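PDB 4OCI: calmodulin, putative, which binds calcium through a calmodulin-like EF-hand and is involved in initiating the phagocytosis of human erythrocytes by Entamoeba histolytica. Local coordinates for residues E10-F15 against G21-N26; N26-L31 against S46-N51; L31-V34 against E40-A43; R33-V38 against S64-L69; E98-L103 against M110-I115. All blocks are in the same frame, centred on the assembly; numbering follows the deposited sequence.

Contact 1 of 5, residues E10-F15 against G21-N26; sequences ESFLLF and GYLTLN. With CA (calcium ion), chain B.
Phe12, on the helix of 10-15, pushes its ring against Leu23 and the carbonyl of Gly21. Start at its CB: with CG anti to the backbone N (chi1 175°), the ring swings past the carbonyl side of its own residue and comes closer to 21-26 than CB does. Along one side of the ring, Phe12 CD1 lies 3.8 Å from Leu23 CD1. The next atom makes the tightest approach, Phe12 CE1 to Leu23 CG at 3.4 Å. At the far end Phe12 CZ meets Gly21 O at 3.5 Å, near the ring plane, and CE2 touches the same oxygen from the neighbouring position. Leu23 CD2 sits over one face of the Phe12 ring, 4.2 Å above the plane and offset toward the rim. Leu23 CD2 also lies 3.8 Å from Phe15 O. Tyr59 meets the Phe12 ring edge-to-face.

Gly21 turns the chain with a positive phi (81°), and Tyr22 O then binds the calcium ion at 2.2 Å. Two waters and the carboxylate oxygens of Asp16, Asp18 and Asp20 complete six ligands. Leu23, next along, is backbone-bonded to Met57, while Thr24, at the N-cap of the following helix, exchanges bonds with Glu27 as a capping box. The hydrophobic residue right after the carbonyl ligand thus packs on an aromatic of the entering helix, joining the two arms of the helix-loop-helix round the calcium ion, the EF-hand of the calmodulin family.

Contact 2 of 5, residues N26-L31 against S46-N51; sequences NEFESL and STYNSN
Phe28 and Tyr48 carry this contact, and their rings are neither stacked nor edge-to-face: the planes stand at 45° and the centroids are 5.8 Å apart. Each side chain leaves its helix with CG anti to the backbone N, and the two then slide past one another in opposite directions. In consequence the base of one lies against the side of the other. Phe28 CB is 3.7 Å from Tyr48 CD1, and in return Tyr48 CB is 3.8 Å from Phe28 CD2. The phenylalanine reaches further along the tyrosine's helix, where Phe28 CZ comes within 4.4 Å of Thr47 CG2.

The helix of 26-31 is the one that leaves the calcium loop, and 46-51 ends the next helix, probably the entering arm of a second helix-loop-helix, which is consistent with the interior of a paired EF-hand lobe. Leu69 and Met57 both touch Phe28, one from helix 59-71 and the other from the second loop.

Tyr48 does not bury its polar end unpaired: OH bonds to Leu23 O of the calcium loop, a link that runs from this aromatic pair back to the metal site. Thr47 OG1 is bonded to Ala43 O one turn earlier, which leaves CG2 to meet Phe28. Where the helix ends, Asn51 folds its amide back, Asn51 ND2 donating to Thr47 O at 2.9 Å with an N-H...O angle of 160°.

Contact 3 of 5, residues L31-V34 against E40-A43; sequences LVRV and ETSA
Arg33 and Thr41 meet through a single hydrogen bond. The NH2 of Arg33 donates to Thr41 OG1 over 3.1 Å, with an angle of 153° at the hydrogen, and the hydroxyl lies in the guanidinium plane at its edge. The arginine's first torsion (chi1 -70°) lays CG beside the backbone N; from CG to NE the chain runs straight out, and the threonine side chain crosses it at about a right angle.

Charge adds to this. Glu29 lies one turn before Arg33 on the same helix; its OE2 takes a salt bridge from Arg33 NE and is hydrogen-bonded with Thr41 OG1. Arginine, threonine and glutamate thus close a small polar ring, which would fix the guanidinium's rotation. Arg33 NH2 has a further acceptor in Met39 O, while His144 O, in the run of histidines that ends the chain and is apparently an expression tag, is another oxygen bonded with the Thr41 hydroxyl.

Van der Waals contact is slight: Arg33 NH2 lies 3.9 Å from Glu40 C, in the residue at the N-cap position of helix 41-50. Leu25 of the second subunit packs on Thr41, so Thr41 is part of the contact between the two chains.

What the bond joins is the last turn of the helix leaving the calcium loop and the first turn of the helix after it, across a short linker, as between successive helix-loop-helix units of an EF-hand lobe.

Contact 4 of 5, residues R33-V38 against S64-L69; sequences RVLGVV and SCFSQL. With NA (sodium ion), chain C.
Val37 and Leu69 bring the two backbones to 7.1 Å between CA atoms, just past Gly36, whose positive phi (118°) closes helix 25-34 in a Schellman motif and turns the chain toward helix 59-71. Phe66 takes the residues on both sides of that glycine. Its CG is anti to the backbone N, which sends the ring out from its helix to Leu35 and Val37. Leu35 comes in over a face: Leu35 CD1 is 4.0 Å from the Phe66 ring centroid and 18° off the normal, a CH-pi contact, while Leu35 CB presses on Phe66 CE1 at 3.7 Å. Val37 reaches that same atom, Phe66 CE1, with CG2, at 4.0 Å and obliquely, and Val37 CG2 also rests 4.3 Å from Leu69 CB. One valine branch therefore bridges two residues a turn apart.

On another side of the helix Ser64 OG binds a sodium ion at 2.5 Å, with Glu60 O and Thr63 OG1 among its other ligands.

The linker thus covers helix 59-71 at the point where Val32 of helix 25-34 touches both Phe66 and Leu69, and where Thr47 of helix 41-50 packs on Leu69; beyond, Val38 is backbone-bonded to Phe74 in the stretch leading to helix 76-86.

Contact 5 of 5, residues E98-L103 against M110-I115; sequences ELRRIL and MEQKEI
Arg100 gives up the most surface here, with its guanidinium laid over the start of helix 112-122. The chain is extended to CD and then bends (chi3 -75°), which turns NH1 onto the backbone carbonyl of Gln112. That bond, Arg100 NH1 to Gln112 O, is 3.1 Å long and makes 158° at the hydrogen; the donor sits in the carbonyl plane on a lone pair, and the oxygen is in turn close to the guanidinium plane. NH2 points elsewhere, to a salt bridge with Glu126 and a hydrogen bond with Thr116 OG1. Gripped from both nitrogens, the flat group would have little freedom to rotate.

Ile115 is the second large contributor, one turn further on from the start of helix 112-122. Its CG2 lies 3.7 Å above the guanidinium plane of Arg100, offset toward the rim, and Ile115 CB is 3.6 Å from Arg100 NH1. The isoleucine's other branch goes to the neighbouring helix, where Ile115 CD1 meets Leu103 CB at 4.0 Å.

Leu103 points at the second helix and is also packed on Phe135 of helix 132-145 and Ile79 of helix 76-86. Glu111 takes the N-cap position, just ahead of the residues that Arg100 and Leu103 touch.

Helix 96-106 follows strand 93-95, which pairs with strand 129-131 in an antiparallel two-stranded sheet; a helix after one strand packed on the helix before the other is consistent with the linked hands of a C-terminal EF-hand pair.

How the contacts relate
Contacts 1 to 4 form one cluster, their centres 7 to 14 Å apart, and all of them use helix 25-34. Contact 1 comes first along the chain and closes before the others open; contacts 2 and 3 add helix 41-50, and contact 4 brings in helix 59-71, its segments alternating with those of contact 2. The three helices share one interior behind the calcium loop. Contact 5 stands apart, about 33 Å from contact 1 between centres and on the opposite side of the chain's centre, which fits a two-lobed calmodulin-like layout. Contacts 1, 2 and 3 also touch the second subunit.

Contact 1 of 5, residues E10-F15 against G21-N26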
# COMPACT_ATOMS: atom_id res chain seq x y z
N GLU A 10 -18.13 -12.96 -10.22
CA GLU A 10 -17.75 -14.29 -9.75
C GLU A 10 -16.33 -14.33 -9.20
O GLU A 10 -16.07 -14.92 -8.17
CB GLU A 10 -17.84 -15.28 -10.89
CG GLU A 10 -18.56 -16.49 -10.51
CD GLU A 10 -19.47 -17.04 -11.66
OE1 GLU A 10 -20.17 -18.08 -11.44
OE2 GLU A 10 -19.49 -16.43 -12.76
N SER A 11 -15.43 -13.63 -9.87
CA SER A 11 -14.03 -13.58 -9.47
C SER A 11 -13.84 -12.76 -8.21
O SER A 11 -13.08 -13.12 -7.33
CB SER A 11 -13.19 -12.98 -10.62
OG SER A 11 -13.09 -13.94 -11.66
N PHE A 12 -14.47 -11.61 -8.14
CA PHE A 12 -14.44 -10.84 -6.93
C PHE A 12 -14.81 -11.73 -5.71
O PHE A 12 -14.12 -11.72 -4.66
CB PHE A 12 -15.45 -9.63 -7.11
CG PHE A 12 -15.62 -8.80 -5.86
CD1 PHE A 12 -14.89 -7.62 -5.67
CD2 PHE A 12 -16.56 -9.16 -4.90
CE1 PHE A 12 -15.04 -6.84 -4.51
CE2 PHE A 12 -16.74 -8.41 -3.74
CZ PHE A 12 -15.94 -7.25 -3.54
N LEU A 13 -15.98 -12.38 -5.76
CA LEU A 13 -16.50 -13.15 -4.63
C LEU A 13 -15.61 -14.33 -4.35
O LEU A 13 -15.43 -14.78 -3.19
CB LEU A 13 -17.95 -13.63 -4.94
CG LEU A 13 -18.97 -12.47 -4.99
CD1 LEU A 13 -20.37 -12.97 -5.49
CD2 LEU A 13 -19.03 -11.86 -3.65
N LEU A 14 -14.99 -14.83 -5.40
CA LEU A 14 -13.98 -15.90 -5.18
C LEU A 14 -12.80 -15.41 -4.30
O LEU A 14 -12.30 -16.11 -3.37
CB LEU A 14 -13.51 -16.37 -6.54
CG LEU A 14 -12.71 -17.57 -6.95
CD1 LEU A 14 -12.95 -17.83 -8.46
CD2 LEU A 14 -11.30 -17.23 -6.80
N PHE A 15 -12.38 -14.18 -4.53
CA PHE A 15 -11.21 -13.66 -3.79
C PHE A 15 -11.63 -13.05 -2.47
O PHE A 15 -10.79 -12.69 -1.65
CB PHE A 15 -10.48 -12.66 -4.63
CG PHE A 15 -9.54 -13.30 -5.60
CD1 PHE A 15 -10.02 -13.99 -6.70
CD2 PHE A 15 -8.15 -13.21 -5.40
CE1 PHE A 15 -9.11 -14.60 -7.61
CE2 PHE A 15 -7.24 -13.83 -6.31
CZ PHE A 15 -7.72 -14.51 -7.39
N GLY A 21 -18.67 -9.91 1.14
CA GLY A 21 -18.82 -8.95 0.01
C GLY A 21 -17.79 -7.80 -0.07
O GLY A 21 -18.03 -6.77 -0.76
N TYR A 22 -16.66 -7.92 0.63
CA TYR A 22 -15.62 -6.89 0.71
C TYR A 22 -14.30 -7.52 0.54
O TYR A 22 -14.04 -8.48 1.19
CB TYR A 22 -15.61 -6.16 2.09
CG TYR A 22 -16.89 -5.33 2.21
CD1 TYR A 22 -16.99 -4.06 1.62
CD2 TYR A 22 -18.02 -5.85 2.87
CE1 TYR A 22 -18.16 -3.31 1.71
CE2 TYR A 22 -19.22 -5.12 2.92
CZ TYR A 22 -19.26 -3.87 2.35
OH TYR A 22 -20.41 -3.15 2.42
N LEU A 23 -13.39 -6.90 -0.23
CA LEU A 23 -12.02 -7.36 -0.28
C LEU A 23 -11.12 -6.68 0.73
O LEU A 23 -11.27 -5.45 0.93
CB LEU A 23 -11.46 -7.11 -1.70
CG LEU A 23 -12.19 -7.80 -2.84
CD1 LEU A 23 -11.43 -7.48 -4.09
CD2 LEU A 23 -12.22 -9.34 -2.55
N THR A 24 -10.24 -7.46 1.36
CA THR A 24 -9.09 -6.88 2.11
C THR A 24 -8.08 -6.28 1.13
O THR A 24 -8.20 -6.47 -0.06
CB THR A 24 -8.37 -7.87 2.95
OG1 THR A 24 -7.80 -8.86 2.10
CG2 THR A 24 -9.32 -8.54 3.98
N LEU A 25 -7.05 -5.58 1.64
CA LEU A 25 -5.99 -5.06 0.78
C LEU A 25 -5.26 -6.18 0.09
O LEU A 25 -5.10 -6.12 -1.13
CB LEU A 25 -4.99 -4.29 1.68
CG LEU A 25 -3.73 -3.84 0.96
CD1 LEU A 25 -3.99 -2.91 -0.18
CD2 LEU A 25 -2.87 -3.18 2.12
N ASN A 26 -4.85 -7.23 0.79
CA ASN A 26 -4.14 -8.32 0.06
C ASN A 26 -4.97 -9.05 -0.99
O ASN A 26 -4.44 -9.39 -2.05
CB ASN A 26 -3.60 -9.37 1.02
CG ASN A 26 -2.34 -8.90 1.67
OD1 ASN A 26 -1.59 -8.05 1.11
ND2 ASN A 26 -2.09 -9.41 2.87
CA CA B . -14.27 -10.07 2.66
O HOH W 1 -13.74 -8.88 4.30
O HOH W 2 -12.32 -10.81 2.76

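Contact 2 of 5, residues N26-L31 against S46-N51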
# COMPACT_ATOMS: atom_id res chain seq x y z
N ASN A 26 -4.85 -7.23 0.79
CA ASN A 26 -4.14 -8.32 0.06
C ASN A 26 -4.97 -9.05 -0.99
O ASN A 26 -4.44 -9.39 -2.05
CB ASN A 26 -3.60 -9.37 1.02
CG ASN A 26 -2.34 -8.90 1.67
OD1 ASN A 26 -1.59 -8.05 1.11
ND2 ASN A 26 -2.09 -9.41 2.87
N GLU A 27 -6.28 -9.23 -0.75
CA GLU A 27 -7.18 -9.81 -1.75
C GLU A 27 -7.35 -8.92 -2.96
O GLU A 27 -7.39 -9.44 -4.09
CB GLU A 27 -8.57 -10.12 -1.17
CG GLU A 27 -8.49 -11.28 -0.11
CD GLU A 27 -9.72 -11.37 0.81
OE1 GLU A 27 -10.56 -10.42 0.79
OE2 GLU A 27 -9.84 -12.41 1.58
N PHE A 28 -7.46 -7.62 -2.76
CA PHE A 28 -7.50 -6.67 -3.87
C PHE A 28 -6.25 -6.70 -4.73
O PHE A 28 -6.34 -6.78 -5.96
CB PHE A 28 -7.72 -5.28 -3.35
CG PHE A 28 -7.70 -4.20 -4.42
CD1 PHE A 28 -8.67 -4.16 -5.39
CD2 PHE A 28 -6.72 -3.19 -4.43
CE1 PHE A 28 -8.70 -3.12 -6.39
CE2 PHE A 28 -6.75 -2.19 -5.42
CZ PHE A 28 -7.71 -2.16 -6.38
N GLU A 29 -5.09 -6.69 -4.06
CA GLU A 29 -3.83 -6.69 -4.80
C GLU A 29 -3.68 -8.02 -5.58
O GLU A 29 -3.28 -8.05 -6.77
CB GLU A 29 -2.61 -6.52 -3.85
CG GLU A 29 -1.33 -6.42 -4.71
CD GLU A 29 0.03 -6.65 -3.97
OE1 GLU A 29 0.06 -6.74 -2.68
OE2 GLU A 29 1.06 -6.74 -4.73
N SER A 30 -4.03 -9.11 -4.95
CA SER A 30 -3.89 -10.37 -5.53
C SER A 30 -4.88 -10.54 -6.78
O SER A 30 -4.50 -11.03 -7.87
CB SER A 30 -3.95 -11.41 -4.38
OG SER A 30 -4.53 -12.58 -4.84
N LEU A 31 -6.07 -9.98 -6.70
CA LEU A 31 -7.04 -10.13 -7.76
C LEU A 31 -6.67 -9.30 -8.93
O LEU A 31 -6.74 -9.80 -10.08
CB LEU A 31 -8.44 -9.73 -7.26
CG LEU A 31 -9.64 -9.78 -8.23
CD1 LEU A 31 -9.68 -11.16 -8.94
CD2 LEU A 31 -10.98 -9.49 -7.57
N SER A 46 -2.32 2.25 -2.62
CA SER A 46 -2.78 3.61 -2.58
C SER A 46 -4.21 3.74 -3.17
O SER A 46 -5.02 4.46 -2.66
CB SER A 46 -1.81 4.44 -3.41
OG SER A 46 -2.20 5.76 -3.34
N THR A 47 -4.50 3.08 -4.30
CA THR A 47 -5.86 3.06 -4.86
C THR A 47 -6.82 2.42 -3.87
O THR A 47 -7.91 2.91 -3.64
CB THR A 47 -5.86 2.23 -6.20
OG1 THR A 47 -4.89 2.83 -7.08
CG2 THR A 47 -7.26 2.14 -6.89
N TYR A 48 -6.39 1.31 -3.26
CA TYR A 48 -7.24 0.67 -2.22
C TYR A 48 -7.55 1.67 -1.08
O TYR A 48 -8.69 1.79 -0.62
CB TYR A 48 -6.53 -0.59 -1.70
CG TYR A 48 -7.38 -1.35 -0.72
CD1 TYR A 48 -8.24 -2.34 -1.14
CD2 TYR A 48 -7.38 -1.02 0.68
CE1 TYR A 48 -9.07 -3.06 -0.20
CE2 TYR A 48 -8.20 -1.70 1.62
CZ TYR A 48 -9.02 -2.74 1.17
OH TYR A 48 -9.81 -3.42 2.09
N ASN A 49 -6.52 2.37 -0.59
CA ASN A 49 -6.67 3.29 0.53
C ASN A 49 -7.70 4.40 0.20
O ASN A 49 -8.53 4.78 1.02
CB ASN A 49 -5.31 3.91 0.90
CG ASN A 49 -5.43 4.85 2.04
OD1 ASN A 49 -5.35 6.04 1.84
ND2 ASN A 49 -5.73 4.34 3.24
N SER A 50 -7.70 4.87 -1.03
CA SER A 50 -8.61 5.95 -1.43
C SER A 50 -10.00 5.43 -1.76
O SER A 50 -10.93 6.20 -1.90
CB SER A 50 -8.05 6.60 -2.68
OG SER A 50 -6.91 7.36 -2.28
N ASN A 51 -10.17 4.14 -1.94
CA ASN A 51 -11.47 3.65 -2.43
C ASN A 51 -11.91 2.44 -1.62
O ASN A 51 -12.19 1.35 -2.16
CB ASN A 51 -11.35 3.29 -3.91
CG ASN A 51 -11.02 4.51 -4.76
OD1 ASN A 51 -11.88 5.33 -5.09
ND2 ASN A 51 -9.75 4.66 -5.09

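Contact 3 of 5, residues L31-V34 against E40-A43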
# COMPACT_ATOMS: atom_id res chain seq x y z
N LEU A 31 -6.07 -9.98 -6.70
CA LEU A 31 -7.04 -10.13 -7.76
C LEU A 31 -6.67 -9.30 -8.93
O LEU A 31 -6.74 -9.80 -10.08
CB LEU A 31 -8.44 -9.73 -7.26
CG LEU A 31 -9.64 -9.78 -8.23
CD1 LEU A 31 -9.68 -11.16 -8.94
CD2 LEU A 31 -10.98 -9.49 -7.57
N VAL A 32 -6.25 -8.07 -8.68
CA VAL A 32 -5.82 -7.13 -9.73
C VAL A 32 -4.59 -7.70 -10.44
O VAL A 32 -4.53 -7.67 -11.69
CB VAL A 32 -5.60 -5.72 -9.06
CG1 VAL A 32 -4.35 -5.07 -9.46
CG2 VAL A 32 -6.93 -4.82 -9.11
N ARG A 33 -3.66 -8.30 -9.69
CA ARG A 33 -2.53 -8.97 -10.35
C ARG A 33 -2.93 -10.21 -11.16
O ARG A 33 -2.42 -10.38 -12.30
CB ARG A 33 -1.39 -9.26 -9.41
CG ARG A 33 -0.67 -7.95 -8.99
CD ARG A 33 0.52 -8.35 -8.17
NE ARG A 33 1.25 -7.22 -7.62
CZ ARG A 33 1.94 -6.34 -8.32
NH1 ARG A 33 1.97 -6.39 -9.69
NH2 ARG A 33 2.59 -5.38 -7.63
N VAL A 34 -3.72 -11.10 -10.57
CA VAL A 34 -4.33 -12.18 -11.34
C VAL A 34 -4.99 -11.73 -12.68
O VAL A 34 -4.84 -12.41 -13.68
CB VAL A 34 -5.33 -12.99 -10.50
CG1 VAL A 34 -6.31 -13.76 -11.42
CG2 VAL A 34 -4.56 -13.94 -9.65
N GLU A 40 3.37 -1.12 -9.32
CA GLU A 40 3.98 -1.20 -8.02
C GLU A 40 2.89 -1.55 -7.03
O GLU A 40 1.81 -1.00 -7.12
CB GLU A 40 4.52 0.15 -7.57
CG GLU A 40 5.60 0.64 -8.40
CD GLU A 40 5.46 2.11 -8.70
OE1 GLU A 40 6.52 2.78 -8.81
OE2 GLU A 40 4.30 2.59 -8.86
N THR A 41 3.24 -2.38 -6.06
CA THR A 41 2.36 -2.70 -4.95
C THR A 41 1.85 -1.45 -4.25
O THR A 41 0.67 -1.38 -3.83
CB THR A 41 3.11 -3.61 -3.98
OG1 THR A 41 3.29 -4.85 -4.66
CG2 THR A 41 2.31 -3.91 -2.67
N SER A 42 2.71 -0.48 -4.03
CA SER A 42 2.30 0.70 -3.22
C SER A 42 1.30 1.52 -4.03
O SER A 42 0.55 2.26 -3.46
CB SER A 42 3.48 1.59 -2.83
OG SER A 42 4.12 2.20 -4.00
N ALA A 43 1.31 1.43 -5.34
CA ALA A 43 0.34 2.19 -6.16
C ALA A 43 -1.06 1.50 -6.09
O ALA A 43 -2.11 2.16 -5.98
CB ALA A 43 0.83 2.27 -7.70

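Contact 4 of 5, residues R33-V38 against S64-L69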
# COMPACT_ATOMS: atom_id res chain seq x y z
N ARG A 33 -3.66 -8.30 -9.69
CA ARG A 33 -2.53 -8.97 -10.35
C ARG A 33 -2.93 -10.21 -11.16
O ARG A 33 -2.42 -10.38 -12.30
CB ARG A 33 -1.39 -9.26 -9.41
CG ARG A 33 -0.67 -7.95 -8.99
CD ARG A 33 0.52 -8.35 -8.17
NE ARG A 33 1.25 -7.22 -7.62
CZ ARG A 33 1.94 -6.34 -8.32
NH1 ARG A 33 1.97 -6.39 -9.69
NH2 ARG A 33 2.59 -5.38 -7.63
N VAL A 34 -3.72 -11.10 -10.57
CA VAL A 34 -4.33 -12.18 -11.34
C VAL A 34 -4.99 -11.73 -12.68
O VAL A 34 -4.84 -12.41 -13.68
CB VAL A 34 -5.33 -12.99 -10.50
CG1 VAL A 34 -6.31 -13.76 -11.42
CG2 VAL A 34 -4.56 -13.94 -9.65
N LEU A 35 -5.71 -10.60 -12.67
CA LEU A 35 -6.37 -10.03 -13.83
C LEU A 35 -5.43 -9.34 -14.82
O LEU A 35 -5.87 -8.96 -15.88
CB LEU A 35 -7.48 -9.06 -13.38
CG LEU A 35 -8.58 -9.73 -12.58
CD1 LEU A 35 -9.60 -8.72 -12.00
CD2 LEU A 35 -9.27 -10.82 -13.40
N GLY A 36 -4.16 -9.18 -14.49
CA GLY A 36 -3.18 -8.81 -15.48
C GLY A 36 -2.48 -7.47 -15.26
O GLY A 36 -1.53 -7.14 -16.00
N VAL A 37 -2.88 -6.73 -14.23
CA VAL A 37 -2.29 -5.42 -13.94
C VAL A 37 -0.82 -5.56 -13.53
O VAL A 37 -0.48 -6.44 -12.73
CB VAL A 37 -3.14 -4.63 -12.88
CG1 VAL A 37 -2.43 -3.42 -12.40
CG2 VAL A 37 -4.51 -4.23 -13.51
N VAL A 38 0.03 -4.75 -14.17
CA VAL A 38 1.46 -4.68 -13.91
C VAL A 38 1.76 -3.31 -13.36
O VAL A 38 1.72 -2.32 -14.07
CB VAL A 38 2.33 -4.90 -15.19
CG1 VAL A 38 3.75 -4.47 -14.91
CG2 VAL A 38 2.36 -6.36 -15.57
N SER A 64 -14.91 0.05 -10.52
CA SER A 64 -14.36 1.41 -10.81
C SER A 64 -12.86 1.48 -10.72
O SER A 64 -12.24 1.93 -11.68
CB SER A 64 -14.98 2.44 -9.90
OG SER A 64 -16.40 2.35 -10.08
N CYS A 65 -12.28 0.97 -9.64
CA CYS A 65 -10.80 0.96 -9.43
C CYS A 65 -10.09 0.13 -10.48
O CYS A 65 -9.09 0.57 -11.02
CB CYS A 65 -10.40 0.47 -8.05
SG CYS A 65 -10.91 1.71 -6.90
N PHE A 66 -10.63 -1.03 -10.78
CA PHE A 66 -10.03 -1.93 -11.71
C PHE A 66 -9.99 -1.29 -13.12
O PHE A 66 -8.94 -1.35 -13.79
CB PHE A 66 -10.69 -3.33 -11.68
CG PHE A 66 -10.14 -4.26 -12.68
CD1 PHE A 66 -8.80 -4.65 -12.60
CD2 PHE A 66 -10.93 -4.72 -13.75
CE1 PHE A 66 -8.27 -5.46 -13.56
CE2 PHE A 66 -10.41 -5.56 -14.71
CZ PHE A 66 -9.09 -5.91 -14.65
N SER A 67 -11.08 -0.65 -13.55
CA SER A 67 -11.08 0.10 -14.81
C SER A 67 -10.00 1.14 -14.83
O SER A 67 -9.36 1.33 -15.86
CB SER A 67 -12.40 0.81 -15.10
OG SER A 67 -13.37 -0.19 -15.35
N GLN A 68 -9.80 1.81 -13.72
CA GLN A 68 -8.83 2.89 -13.67
C GLN A 68 -7.40 2.39 -13.61
O GLN A 68 -6.56 2.87 -14.36
CB GLN A 68 -9.17 3.87 -12.58
CG GLN A 68 -8.02 4.70 -12.06
CD GLN A 68 -8.37 5.33 -10.71
OE1 GLN A 68 -7.68 5.09 -9.68
NE2 GLN A 68 -9.46 6.13 -10.70
N LEU A 69 -7.12 1.39 -12.76
CA LEU A 69 -5.87 0.66 -12.83
C LEU A 69 -5.53 0.21 -14.24
O LEU A 69 -4.38 0.32 -14.67
CB LEU A 69 -5.80 -0.51 -11.83
CG LEU A 69 -5.92 -0.03 -10.38
CD1 LEU A 69 -5.81 -1.16 -9.33
CD2 LEU A 69 -4.98 1.15 -10.07
NA NA C . -17.92 0.44 -10.54

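Contact 5 of 5, residues E98-L103 against M110-I115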
# COMPACT_ATOMS: atom_id res chain seq x y z
N GLU A 98 14.13 2.04 -27.69
CA GLU A 98 12.87 1.47 -28.18
C GLU A 98 12.02 0.96 -26.96
O GLU A 98 10.78 1.05 -26.94
CB GLU A 98 13.08 0.34 -29.16
CG GLU A 98 13.67 0.84 -30.53
CD GLU A 98 12.60 1.64 -31.35
OE1 GLU A 98 11.37 1.28 -31.27
OE2 GLU A 98 12.97 2.63 -32.07
N LEU A 99 12.68 0.35 -26.00
CA LEU A 99 12.04 0.12 -24.69
C LEU A 99 11.43 1.40 -24.09
O LEU A 99 10.33 1.36 -23.62
CB LEU A 99 13.05 -0.42 -23.70
CG LEU A 99 12.36 -0.85 -22.38
CD1 LEU A 99 11.11 -1.78 -22.57
CD2 LEU A 99 13.34 -1.43 -21.39
N ARG A 100 12.19 2.49 -24.04
CA ARG A 100 11.66 3.81 -23.63
C ARG A 100 10.42 4.15 -24.40
O ARG A 100 9.43 4.56 -23.79
CB ARG A 100 12.72 4.93 -23.76
CG ARG A 100 12.26 6.35 -23.36
CD ARG A 100 13.38 7.39 -23.59
NE ARG A 100 14.46 7.32 -22.57
CZ ARG A 100 14.39 7.85 -21.35
NH1 ARG A 100 13.26 8.45 -20.90
NH2 ARG A 100 15.43 7.73 -20.53
N ARG A 101 10.42 4.01 -25.72
CA ARG A 101 9.19 4.26 -26.49
C ARG A 101 8.00 3.43 -26.00
O ARG A 101 6.88 3.97 -25.80
CB ARG A 101 9.39 4.09 -28.04
CG ARG A 101 8.15 4.51 -28.84
CD ARG A 101 8.33 4.21 -30.34
NE ARG A 101 8.90 2.86 -30.44
CZ ARG A 101 8.21 1.69 -30.36
NH1 ARG A 101 6.88 1.69 -30.19
NH2 ARG A 101 8.85 0.50 -30.41
N ILE A 102 8.23 2.14 -25.84
CA ILE A 102 7.18 1.19 -25.51
C ILE A 102 6.57 1.54 -24.17
O ILE A 102 5.36 1.52 -24.02
CB ILE A 102 7.75 -0.24 -25.33
CG1 ILE A 102 8.45 -0.78 -26.58
CG2 ILE A 102 6.66 -1.23 -24.73
CD1 ILE A 102 7.63 -0.91 -27.68
N LEU A 103 7.42 1.79 -23.19
CA LEU A 103 7.02 2.11 -21.82
C LEU A 103 6.32 3.48 -21.81
O LEU A 103 5.42 3.70 -20.99
CB LEU A 103 8.22 2.12 -20.85
CG LEU A 103 8.95 0.79 -20.55
CD1 LEU A 103 10.28 1.05 -19.85
CD2 LEU A 103 8.08 -0.11 -19.67
N MSE A 110 4.61 5.83 -15.76
CA MSE A 110 5.99 6.36 -16.00
C MSE A 110 5.98 7.68 -16.88
O MSE A 110 5.43 7.71 -18.02
CB MSE A 110 6.92 5.33 -16.70
CG MSE A 110 6.58 3.85 -16.56
SE MSE A 110 7.96 2.81 -15.61
CE MSE A 110 6.80 1.45 -14.67
N GLU A 111 6.59 8.75 -16.35
CA GLU A 111 7.02 9.93 -17.15
C GLU A 111 8.48 9.73 -17.65
O GLU A 111 9.14 8.75 -17.25
CB GLU A 111 6.89 11.21 -16.30
N GLN A 112 8.99 10.61 -18.51
CA GLN A 112 10.33 10.42 -19.08
C GLN A 112 11.42 10.36 -18.01
O GLN A 112 12.40 9.62 -18.17
CB GLN A 112 10.69 11.52 -20.09
CG GLN A 112 9.91 11.45 -21.42
CD GLN A 112 9.86 10.00 -21.96
OE1 GLN A 112 8.81 9.37 -21.99
NE2 GLN A 112 11.00 9.49 -22.35
N LYS A 113 11.25 11.20 -16.98
CA LYS A 113 12.22 11.31 -15.90
C LYS A 113 12.19 10.00 -15.09
O LYS A 113 13.23 9.57 -14.67
CB LYS A 113 11.94 12.55 -15.00
N GLU A 114 11.04 9.38 -14.89
CA GLU A 114 10.96 8.08 -14.16
C GLU A 114 11.57 6.90 -14.98
O GLU A 114 12.10 5.91 -14.43
CB GLU A 114 9.52 7.74 -13.63
CG GLU A 114 8.94 8.81 -12.64
CD GLU A 114 7.41 8.75 -12.38
OE1 GLU A 114 6.63 8.19 -13.20
OE2 GLU A 114 6.99 9.30 -11.33
N ILE A 115 11.48 7.01 -16.31
CA ILE A 115 12.13 6.05 -17.19
C ILE A 115 13.63 6.11 -17.09
O ILE A 115 14.25 5.11 -16.91
CB ILE A 115 11.62 6.14 -18.61
CG1 ILE A 115 10.14 5.74 -18.54
CG2 ILE A 115 12.39 5.16 -19.52
CD1 ILE A 115 9.30 5.87 -19.82